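Local coordinates for head completion protein gp6 (PDB 3JVO) that completes the phage head as a thirteen-subunit connector ring that joins the portal to gp7 and leaves a central channel for DNA ejection, at residues D7-S10 against L11-K15; I18-E21 against E22-D26; A53-A57 against A58-A62. One frame throughout, in Å; residues are numbered along the deposited sequence.

Interaction 1. Residues D7-S10 against L11-K15; sequences DVIS and LSLFK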
ATOM      1  N   ASP G   7     -48.248  13.632  11.923  1.00 32.22           N
ATOM      2  CA  ASP G   7     -48.692  14.836  12.636  1.00 32.18           C
ATOM      3  C   ASP G   7     -47.511  15.623  13.149  1.00 32.06           C
ATOM      4  O   ASP G   7     -47.656  16.780  13.542  1.00 32.22           O
ATOM      5  CB  ASP G   7     -49.555  14.474  13.843  1.00 32.71           C
ATOM      6  CG  ASP G   7     -50.919  13.929  13.461  1.00 33.54           C
ATOM      7  OD1 ASP G   7     -51.409  14.242  12.347  1.00 34.45           O
ATOM      8  OD2 ASP G   7     -51.498  13.189  14.301  1.00 34.06           O
ATOM      9  N   VAL G   8     -46.352  14.968  13.191  1.00 31.64           N
ATOM     10  CA  VAL G   8     -45.087  15.559  13.632  1.00 31.05           C
ATOM     11  C   VAL G   8     -44.344  16.127  12.405  1.00 31.11           C
ATOM     12  O   VAL G   8     -43.935  17.275  12.404  1.00 31.24           O
ATOM     13  CB  VAL G   8     -44.223  14.491  14.380  1.00 31.19           C
ATOM     14  CG1 VAL G   8     -42.883  15.058  14.848  1.00 30.76           C
ATOM     15  CG2 VAL G   8     -44.994  13.888  15.571  1.00 31.00           C
ATOM     16  N   ILE G   9     -44.175  15.312  11.358  1.00 31.22           N
ATOM     17  CA  ILE G   9     -43.566  15.755  10.109  1.00 30.61           C
ATOM     18  C   ILE G   9     -44.449  15.295   8.982  1.00 30.65           C
ATOM     19  O   ILE G   9     -44.692  14.099   8.831  1.00 30.48           O
ATOM     20  CB  ILE G   9     -42.181  15.122   9.884  1.00 30.35           C
ATOM     21  CG1 ILE G   9     -41.231  15.467  11.022  1.00 30.49           C
ATOM     22  CG2 ILE G   9     -41.590  15.549   8.503  1.00 29.96           C
ATOM     23  CD1 ILE G   9     -39.955  14.632  11.023  1.00 30.73           C
ATOM     24  N   SER G  10     -44.907  16.228   8.161  1.00 30.53           N
ATOM     25  CA  SER G  10     -45.821  15.876   7.069  1.00 31.10           C
ATOM     26  C   SER G  10     -45.162  14.952   6.041  1.00 30.47           C
ATOM     27  O   SER G  10     -43.947  14.931   5.892  1.00 30.03           O
ATOM     28  CB  SER G  10     -46.309  17.135   6.374  1.00 31.20           C
ATOM     29  OG  SER G  10     -45.236  17.701   5.636  1.00 32.86           O
ATOM     30  N   LEU G  11     -45.984  14.191   5.334  1.00 30.32           N
ATOM     31  CA  LEU G  11     -45.513  13.324   4.258  1.00 31.04           C
ATOM     32  C   LEU G  11     -44.779  14.121   3.181  1.00 30.90           C
ATOM     33  O   LEU G  11     -43.768  13.671   2.639  1.00 30.57           O
ATOM     34  CB  LEU G  11     -46.697  12.569   3.634  1.00 30.62           C
ATOM     35  CG  LEU G  11     -46.383  11.592   2.504  1.00 32.38           C
ATOM     36  CD1 LEU G  11     -45.395  10.559   2.988  1.00 31.65           C
ATOM     37  CD2 LEU G  11     -47.674  10.901   2.002  1.00 32.01           C
ATOM     38  N   SER G  12     -45.311  15.298   2.871  1.00 30.94           N
ATOM     39  CA  SER G  12     -44.676  16.237   1.968  1.00 31.58           C
ATOM     40  C   SER G  12     -43.239  16.566   2.386  1.00 31.29           C
ATOM     41  O   SER G  12     -42.345  16.581   1.554  1.00 31.78           O
ATOM     42  CB  SER G  12     -45.501  17.523   1.904  1.00 32.26           C
ATOM     43  OG  SER G  12     -44.881  18.463   1.045  1.00 35.02           O
ATOM     44  N   LEU G  13     -43.020  16.823   3.674  1.00 30.86           N
ATOM     45  CA  LEU G  13     -41.674  17.075   4.180  1.00 30.02           C
ATOM     46  C   LEU G  13     -40.757  15.857   4.096  1.00 29.51           C
ATOM     47  O   LEU G  13     -39.600  15.995   3.706  1.00 30.07           O
ATOM     48  CB  LEU G  13     -41.709  17.621   5.599  1.00 30.39           C
ATOM     49  CG  LEU G  13     -41.909  19.131   5.770  1.00 31.13           C
ATOM     50  CD1 LEU G  13     -41.931  19.446   7.250  1.00 32.78           C
ATOM     51  CD2 LEU G  13     -40.800  19.919   5.114  1.00 30.80           C
ATOM     52  N   PHE G  14     -41.259  14.674   4.448  1.00 28.11           N
ATOM     53  CA  PHE G  14     -40.461  13.444   4.281  1.00 27.64           C
ATOM     54  C   PHE G  14     -39.984  13.285   2.838  1.00 27.44           C
ATOM     55  O   PHE G  14     -38.824  12.974   2.606  1.00 28.10           O
ATOM     56  CB  PHE G  14     -41.235  12.196   4.690  1.00 26.96           C
ATOM     57  CG  PHE G  14     -41.267  11.969   6.143  1.00 26.71           C
ATOM     58  CD1 PHE G  14     -40.098  11.632   6.839  1.00 27.01           C
ATOM     59  CD2 PHE G  14     -42.466  12.097   6.851  1.00 27.09           C
ATOM     60  CE1 PHE G  14     -40.119  11.433   8.210  1.00 26.36           C
ATOM     61  CE2 PHE G  14     -42.494  11.894   8.229  1.00 26.85           C
ATOM     62  CZ  PHE G  14     -41.315  11.561   8.914  1.00 26.33           C
ATOM     63  N   LYS G  15     -40.873  13.532   1.881  1.00 26.70           N
ATOM     64  CA  LYS G  15     -40.525  13.427   0.477  1.00 26.66           C
ATOM     65  C   LYS G  15     -39.482  14.435   0.037  1.00 25.97           C
ATOM     66  O   LYS G  15     -38.647  14.128  -0.802  1.00 25.34           O
ATOM     67  CB  LYS G  15     -41.758  13.567  -0.397  1.00 26.89           C
ATOM     68  CG  LYS G  15     -42.717  12.366  -0.319  1.00 29.17           C
ATOM     69  CD  LYS G  15     -43.694  12.457  -1.491  1.00 30.47           C
ATOM     70  CE  LYS G  15     -45.081  12.058  -1.095  1.00 34.78           C
ATOM     71  NZ  LYS G  15     -46.112  12.289  -2.193  1.00 35.43           N
TER
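The side chain of I9 lies over one face of the F14 ring, a CH-pi contact in which I9 CG2 sits 3.9 Å from the F14 ring centroid and 16° off its normal. With S10 at the N-cap of helix 11-17, I9 just before the cap and F14 five residues further on form a hydrophobic staple across the first turn. The chi1 of I9, -59°, sends CG2 opposite the backbone N and across the turn, where it also meets L13 CB at 3.6 Å; the I9 side chain crosses those of L13 and F14 at about a right angle. I9 CB adds a second touch, near the ring carbon F14 CE2.

S10 supplies the polar half of the cap. Its OG, placed between its own N and carbonyl carbon (chi1 71°), accepts from L13 N at 3.1 Å, giving a first-turn amide the partner that no preceding helical residue can offer. The S10 carbonyl takes the next amide, F14 N, and starts the regular helical bonding.

The unit is buried on the F14 side. There the ring, at the start of helix 11-17, packs on A33 of helix 26-44 and on V63, L64 and F67 of helix 57-72, while L13 packs on L28 of a neighbouring subunit. Two backbone carbonyl oxygens also come close to the ring: S10 O is 3.3 Å from F14 CD2, and I9 O is 3.2 Å from F14 CE2.

Interaction 2. Residues I18-E21 against E22-D26; sequences IEFE and EDDRD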
ATOM      1  N   ILE G  18     -35.895  13.353   1.012  1.00 26.01           N
ATOM      2  CA  ILE G  18     -35.279  12.452   0.060  1.00 26.39           C
ATOM      3  C   ILE G  18     -35.347  12.936  -1.400  1.00 27.99           C
ATOM      4  O   ILE G  18     -34.980  12.187  -2.299  1.00 27.28           O
ATOM      5  CB  ILE G  18     -35.869  11.038   0.149  1.00 26.97           C
ATOM      6  CG1 ILE G  18     -37.412  11.076   0.067  1.00 25.35           C
ATOM      7  CG2 ILE G  18     -35.336  10.330   1.407  1.00 26.29           C
ATOM      8  CD1 ILE G  18     -38.063   9.694  -0.012  1.00 24.93           C
ATOM      9  N   GLU G  19     -35.812  14.163  -1.624  1.00 29.80           N
ATOM     10  CA  GLU G  19     -35.928  14.732  -2.977  1.00 33.07           C
ATOM     11  C   GLU G  19     -36.695  13.797  -3.900  1.00 33.33           C
ATOM     12  O   GLU G  19     -36.243  13.486  -4.991  1.00 32.08           O
ATOM     13  CB  GLU G  19     -34.540  15.060  -3.558  1.00 32.77           C
ATOM     14  CG  GLU G  19     -33.798  16.149  -2.765  1.00 36.04           C
ATOM     15  CD  GLU G  19     -32.295  16.268  -3.097  1.00 38.42           C
ATOM     16  OE1 GLU G  19     -31.856  15.860  -4.213  1.00 43.91           O
ATOM     17  OE2 GLU G  19     -31.551  16.810  -2.240  1.00 44.13           O
ATOM     18  N   PHE G  20     -37.848  13.334  -3.430  1.00 35.27           N
ATOM     19  CA  PHE G  20     -38.660  12.354  -4.150  1.00 37.80           C
ATOM     20  C   PHE G  20     -39.994  13.005  -4.531  1.00 39.55           C
ATOM     21  O   PHE G  20     -40.813  13.307  -3.665  1.00 40.09           O
ATOM     22  CB  PHE G  20     -38.887  11.115  -3.264  1.00 37.49           C
ATOM     23  CG  PHE G  20     -39.482   9.922  -3.996  1.00 38.53           C
ATOM     24  CD1 PHE G  20     -38.698   9.130  -4.825  1.00 37.63           C
ATOM     25  CD2 PHE G  20     -40.827   9.587  -3.833  1.00 39.93           C
ATOM     26  CE1 PHE G  20     -39.242   8.024  -5.496  1.00 39.22           C
ATOM     27  CE2 PHE G  20     -41.384   8.479  -4.494  1.00 40.53           C
ATOM     28  CZ  PHE G  20     -40.583   7.694  -5.332  1.00 38.75           C
ATOM     29  N   GLU G  21     -40.212  13.220  -5.822  1.00 42.08           N
ATOM     30  CA  GLU G  21     -41.395  13.961  -6.282  1.00 44.80           C
ATOM     31  C   GLU G  21     -42.630  13.117  -6.632  1.00 45.18           C
ATOM     32  O   GLU G  21     -43.756  13.617  -6.569  1.00 45.71           O
ATOM     33  CB  GLU G  21     -41.040  14.897  -7.449  1.00 45.30           C
ATOM     34  CG  GLU G  21     -40.497  16.269  -6.998  1.00 48.98           C
ATOM     35  CD  GLU G  21     -38.974  16.296  -6.810  1.00 54.56           C
ATOM     36  OE1 GLU G  21     -38.335  15.212  -6.873  1.00 55.69           O
ATOM     37  OE2 GLU G  21     -38.411  17.407  -6.604  1.00 56.73           O
ATOM     38  N   GLU G  22     -42.415  11.854  -6.989  1.00 45.77           N
ATOM     39  CA  GLU G  22     -43.497  10.957  -7.400  1.00 46.25           C
ATOM     40  C   GLU G  22     -44.438  10.629  -6.240  1.00 45.66           C
ATOM     41  O   GLU G  22     -44.039  10.662  -5.073  1.00 45.01           O
ATOM     42  CB  GLU G  22     -42.919   9.654  -7.959  1.00 46.98           C
ATOM     43  CG  GLU G  22     -41.910   9.831  -9.079  1.00 50.24           C
ATOM     44  CD  GLU G  22     -40.795   8.795  -9.021  1.00 55.33           C
ATOM     45  OE1 GLU G  22     -41.089   7.582  -8.861  1.00 56.84           O
ATOM     46  OE2 GLU G  22     -39.614   9.204  -9.131  1.00 57.65           O
ATOM     47  N   ASP G  23     -45.679  10.290  -6.577  1.00 45.17           N
ATOM     48  CA  ASP G  23     -46.718  10.053  -5.582  1.00 44.87           C
ATOM     49  C   ASP G  23     -47.112   8.582  -5.475  1.00 44.17           C
ATOM     50  O   ASP G  23     -47.976   8.225  -4.664  1.00 44.62           O
ATOM     51  CB  ASP G  23     -47.955  10.916  -5.883  1.00 45.72           C
ATOM     52  CG  ASP G  23     -47.706  12.409  -5.654  1.00 47.46           C
ATOM     53  OD1 ASP G  23     -46.943  12.778  -4.714  1.00 48.54           O
ATOM     54  OD2 ASP G  23     -48.283  13.216  -6.420  1.00 49.19           O
ATOM     55  N   ASP G  24     -46.472   7.731  -6.276  1.00 42.60           N
ATOM     56  CA  ASP G  24     -46.780   6.300  -6.293  1.00 40.84           C
ATOM     57  C   ASP G  24     -46.075   5.439  -5.224  1.00 39.15           C
ATOM     58  O   ASP G  24     -46.130   4.208  -5.284  1.00 38.74           O
ATOM     59  CB  ASP G  24     -46.569   5.722  -7.698  1.00 41.36           C
ATOM     60  CG  ASP G  24     -45.120   5.823  -8.189  1.00 43.17           C
ATOM     61  OD1 ASP G  24     -44.253   6.460  -7.549  1.00 43.62           O
ATOM     62  OD2 ASP G  24     -44.853   5.240  -9.262  1.00 48.10           O
ATOM     63  N   ARG G  25     -45.439   6.076  -4.243  1.00 37.10           N
ATOM     64  CA  ARG G  25     -44.755   5.339  -3.185  1.00 35.81           C
ATOM     65  C   ARG G  25     -45.122   5.801  -1.783  1.00 34.97           C
ATOM     66  O   ARG G  25     -44.365   5.591  -0.838  1.00 33.98           O
ATOM     67  CB  ARG G  25     -43.233   5.402  -3.369  1.00 36.07           C
ATOM     68  CG  ARG G  25     -42.701   4.588  -4.526  1.00 36.58           C
ATOM     69  CD  ARG G  25     -42.977   3.110  -4.319  1.00 37.68           C
ATOM     70  NE  ARG G  25     -42.542   2.312  -5.463  1.00 37.64           N
ATOM     71  CZ  ARG G  25     -43.283   2.051  -6.534  1.00 38.15           C
ATOM     72  NH1 ARG G  25     -44.523   2.525  -6.646  1.00 38.19           N
ATOM     73  NH2 ARG G  25     -42.767   1.315  -7.509  1.00 38.62           N
ATOM     74  N   ASP G  26     -46.303   6.395  -1.647  1.00 34.64           N
ATOM     75  CA  ASP G  26     -46.723   7.019  -0.382  1.00 34.11           C
ATOM     76  C   ASP G  26     -46.824   6.011   0.762  1.00 32.74           C
ATOM     77  O   ASP G  26     -46.442   6.312   1.884  1.00 32.15           O
ATOM     78  CB  ASP G  26     -48.059   7.760  -0.557  1.00 34.83           C
ATOM     79  CG  ASP G  26     -47.942   9.016  -1.438  1.00 36.94           C
ATOM     80  OD1 ASP G  26     -46.823   9.519  -1.686  1.00 39.73           O
ATOM     81  OD2 ASP G  26     -48.994   9.512  -1.887  1.00 40.78           O
TER
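The loop joining helix 11-17 to helix 26-44 curls round the ring of F20, which meets E22 and R25. Its start fits a Schellman motif: E19, with positive phi, is the C-prime residue, F20 N turns back to K15 O and E19 N to Q16 O. It closes at R25, the N-cap position of helix 26-44. A chi1 of -169° sets F20 CG opposite its backbone N and carries the ring between E22 and R25, which lie on different sides of its plane.

E22 N stands over one ring face, offset toward the rim, and E22 O lies 3.5 Å from F20 CE2. The bent E22 side chain brings its carboxylate across the ring's far end, OE1 being 3.6 Å from F20 CZ, with the two planes 44° apart. R25 approaches obliquely and contributes only the aliphatic start of its chain: CB comes to F20 CE2 at 3.8 Å and CG to F20 CZ at the same distance. Beyond the bend at chi2 the guanidinium leaves the phenyl group, and NH1 donates to D24 O at 2.7 Å. That carbonyl oxygen lies in the guanidinium plane, although NH1 itself stands 51° above the carbonyl plane. D24 OD2 adds a long, weak charge contact to R25 NH1.

The loop is largely exposed, yet F20 also meets F71 edge-to-face, and E21 packs on R25 of a neighbouring subunit. The acidic D23 and D26 both turn to K15, forming salt bridges back to the preceding helix. No hydrogen bond links 18-21 to 22-26, so the contact between the two segments rests on packing against the ring, with carbonyl and carboxylate oxygens obliquely placed near its carbons, while K15 probably offsets part of the loop's acidic charge.

Interaction 3. Residues A53-A57 against A58-A62; sequences ADIPA and AVKGA
The flat groups here are the peptide units of P56 and A57, each met at its carbonyl oxygen by an amide from the next turn: K60 N bonds to P56 O at 3.0 Å in the carbonyl plane, and G61 N bonds to A57 O at 2.9 Å, tilted 17° from the plane of that carbonyl. Aliphatic groups gather round the same oxygens: V59 CB and K60 CG each come to 3.6 Å from P56 O, and K60 CB lies 3.4 Å from A57 O.

The side-chain contact is apolar. I55 CG2 meets V59 CG1 at 3.8 Å, the two chains crossing at about a right angle. With chi1 of V59 at 175°, CG1 is opposite the backbone N and faces I55, which leaves CG2 for the P56 ring; ring and valine run side by side in the same direction, P56 CD being 4.1 Å from V59 CG2. K60 passes its methylenes along the turn, CD about 4.0 Å from I55 O, before bending at chi3 so that its ammonium end leads away.

M41 of helix 26-44 packs on both I55 and V59, and H95 near the C-terminus touches P56 and V59. On the subunit boundary, A58 N donates to D38 OD2 of a neighbouring subunit, whose Y39 also packs on A58, so one amide of the first turn is satisfied from across the interface between subunits. Taken together this is a helix N-terminus with proline at the N-cap position: a residue with no side-chain acceptor to offer, whose carbonyl nevertheless opens the i to i+4 bonding of helix 57-72.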
ATOM      1  N   ALA G  53     -46.952  17.859  19.022  1.00 37.68           N
ATOM      2  CA  ALA G  53     -46.357  19.166  19.306  1.00 36.72           C
ATOM      3  C   ALA G  53     -45.296  19.115  20.414  1.00 36.33           C
ATOM      4  O   ALA G  53     -44.506  20.050  20.566  1.00 36.34           O
ATOM      5  CB  ALA G  53     -47.440  20.182  19.644  1.00 36.72           C
ATOM      6  N   ASP G  54     -45.265  18.023  21.175  1.00 35.66           N
ATOM      7  CA  ASP G  54     -44.233  17.850  22.208  1.00 35.41           C
ATOM      8  C   ASP G  54     -42.841  17.494  21.650  1.00 34.75           C
ATOM      9  O   ASP G  54     -41.831  17.727  22.312  1.00 34.84           O
ATOM     10  CB  ASP G  54     -44.659  16.784  23.216  1.00 35.44           C
ATOM     11  CG  ASP G  54     -45.860  17.202  24.054  1.00 36.92           C
ATOM     12  OD1 ASP G  54     -46.153  18.421  24.137  1.00 38.00           O
ATOM     13  OD2 ASP G  54     -46.505  16.293  24.634  1.00 37.93           O
ATOM     14  N   ILE G  55     -42.780  16.924  20.451  1.00 33.85           N
ATOM     15  CA  ILE G  55     -41.502  16.418  19.927  1.00 33.25           C
ATOM     16  C   ILE G  55     -40.518  17.552  19.600  1.00 33.27           C
ATOM     17  O   ILE G  55     -40.840  18.443  18.814  1.00 33.33           O
ATOM     18  CB  ILE G  55     -41.676  15.475  18.683  1.00 33.42           C
ATOM     19  CG1 ILE G  55     -42.839  14.474  18.875  1.00 33.10           C
ATOM     20  CG2 ILE G  55     -40.369  14.748  18.375  1.00 30.81           C
ATOM     21  CD1 ILE G  55     -42.711  13.571  20.085  1.00 32.61           C
ATOM     22  N   PRO G  56     -39.322  17.527  20.213  1.00 32.73           N
ATOM     23  CA  PRO G  56     -38.333  18.567  19.950  1.00 32.28           C
ATOM     24  C   PRO G  56     -37.794  18.563  18.521  1.00 31.57           C
ATOM     25  O   PRO G  56     -37.742  17.511  17.862  1.00 31.52           O
ATOM     26  CB  PRO G  56     -37.190  18.221  20.912  1.00 32.55           C
ATOM     27  CG  PRO G  56     -37.782  17.319  21.932  1.00 33.41           C
ATOM     28  CD  PRO G  56     -38.845  16.555  21.213  1.00 32.84           C
ATOM     29  N   ALA G  57     -37.352  19.736  18.079  1.00 30.23           N
ATOM     30  CA  ALA G  57     -36.778  19.902  16.763  1.00 29.60           C
ATOM     31  C   ALA G  57     -35.578  18.966  16.516  1.00 28.73           C
ATOM     32  O   ALA G  57     -35.476  18.395  15.438  1.00 28.42           O
ATOM     33  CB  ALA G  57     -36.403  21.364  16.526  1.00 28.68           C
ATOM     34  N   ALA G  58     -34.684  18.790  17.497  1.00 28.67           N
ATOM     35  CA  ALA G  58     -33.504  17.937  17.264  1.00 28.93           C
ATOM     36  C   ALA G  58     -33.943  16.490  16.991  1.00 29.03           C
ATOM     37  O   ALA G  58     -33.340  15.798  16.152  1.00 29.91           O
ATOM     38  CB  ALA G  58     -32.524  17.995  18.443  1.00 28.75           C
ATOM     39  N   VAL G  59     -34.975  16.032  17.705  1.00 28.65           N
ATOM     40  CA  VAL G  59     -35.502  14.680  17.498  1.00 28.52           C
ATOM     41  C   VAL G  59     -36.149  14.592  16.107  1.00 28.26           C
ATOM     42  O   VAL G  59     -35.981  13.608  15.393  1.00 28.64           O
ATOM     43  CB  VAL G  59     -36.461  14.244  18.664  1.00 28.95           C
ATOM     44  CG1 VAL G  59     -37.109  12.884  18.410  1.00 28.10           C
ATOM     45  CG2 VAL G  59     -35.689  14.204  19.984  1.00 28.69           C
ATOM     46  N   LYS G  60     -36.847  15.636  15.686  1.00 27.84           N
ATOM     47  CA  LYS G  60     -37.369  15.650  14.340  1.00 28.74           C
ATOM     48  C   LYS G  60     -36.223  15.491  13.306  1.00 28.28           C
ATOM     49  O   LYS G  60     -36.335  14.735  12.340  1.00 27.83           O
ATOM     50  CB  LYS G  60     -38.201  16.906  14.122  1.00 29.04           C
ATOM     51  CG  LYS G  60     -39.580  16.845  14.807  1.00 30.09           C
ATOM     52  CD  LYS G  60     -40.311  18.189  14.825  1.00 30.86           C
ATOM     53  CE  LYS G  60     -40.559  18.728  13.416  1.00 34.65           C
ATOM     54  NZ  LYS G  60     -41.473  19.955  13.395  1.00 35.04           N
ATOM     55  N   GLY G  61     -35.106  16.174  13.551  1.00 28.12           N
ATOM     56  CA  GLY G  61     -33.910  16.047  12.733  1.00 27.69           C
ATOM     57  C   GLY G  61     -33.397  14.624  12.654  1.00 27.92           C
ATOM     58  O   GLY G  61     -33.054  14.155  11.563  1.00 27.66           O
ATOM     59  N   ALA G  62     -33.336  13.936  13.795  1.00 27.56           N
ATOM     60  CA  ALA G  62     -32.934  12.528  13.794  1.00 28.34           C
ATOM     61  C   ALA G  62     -33.889  11.610  13.006  1.00 27.84           C
ATOM     62  O   ALA G  62     -33.443  10.729  12.278  1.00 28.84           O
ATOM     63  CB  ALA G  62     -32.726  11.995  15.242  1.00 27.97           C
TER

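How the interactions relate
Interactions 1 and 3 are both helix starts, partly buried, and they touch: V8 packs on I55 and K60, and I9 CD1 reaches K60 O, so the residues leading into helix 11-17 pack on the start of helix 57-72 and the residue I55 before it. They differ in the cap: a serine hydroxyl in one; in the other a proline with none, the helix being partly served by a neighbouring subunit. Interaction 2, at the surface, has no hydrogen bond between its segments and is richer in charge. It follows interaction 1 after two residues and is tied to it by K15, while interactions 2 and 3 stay about 11 Å apart at their nearest atoms. All three adjoin neighbouring subunits.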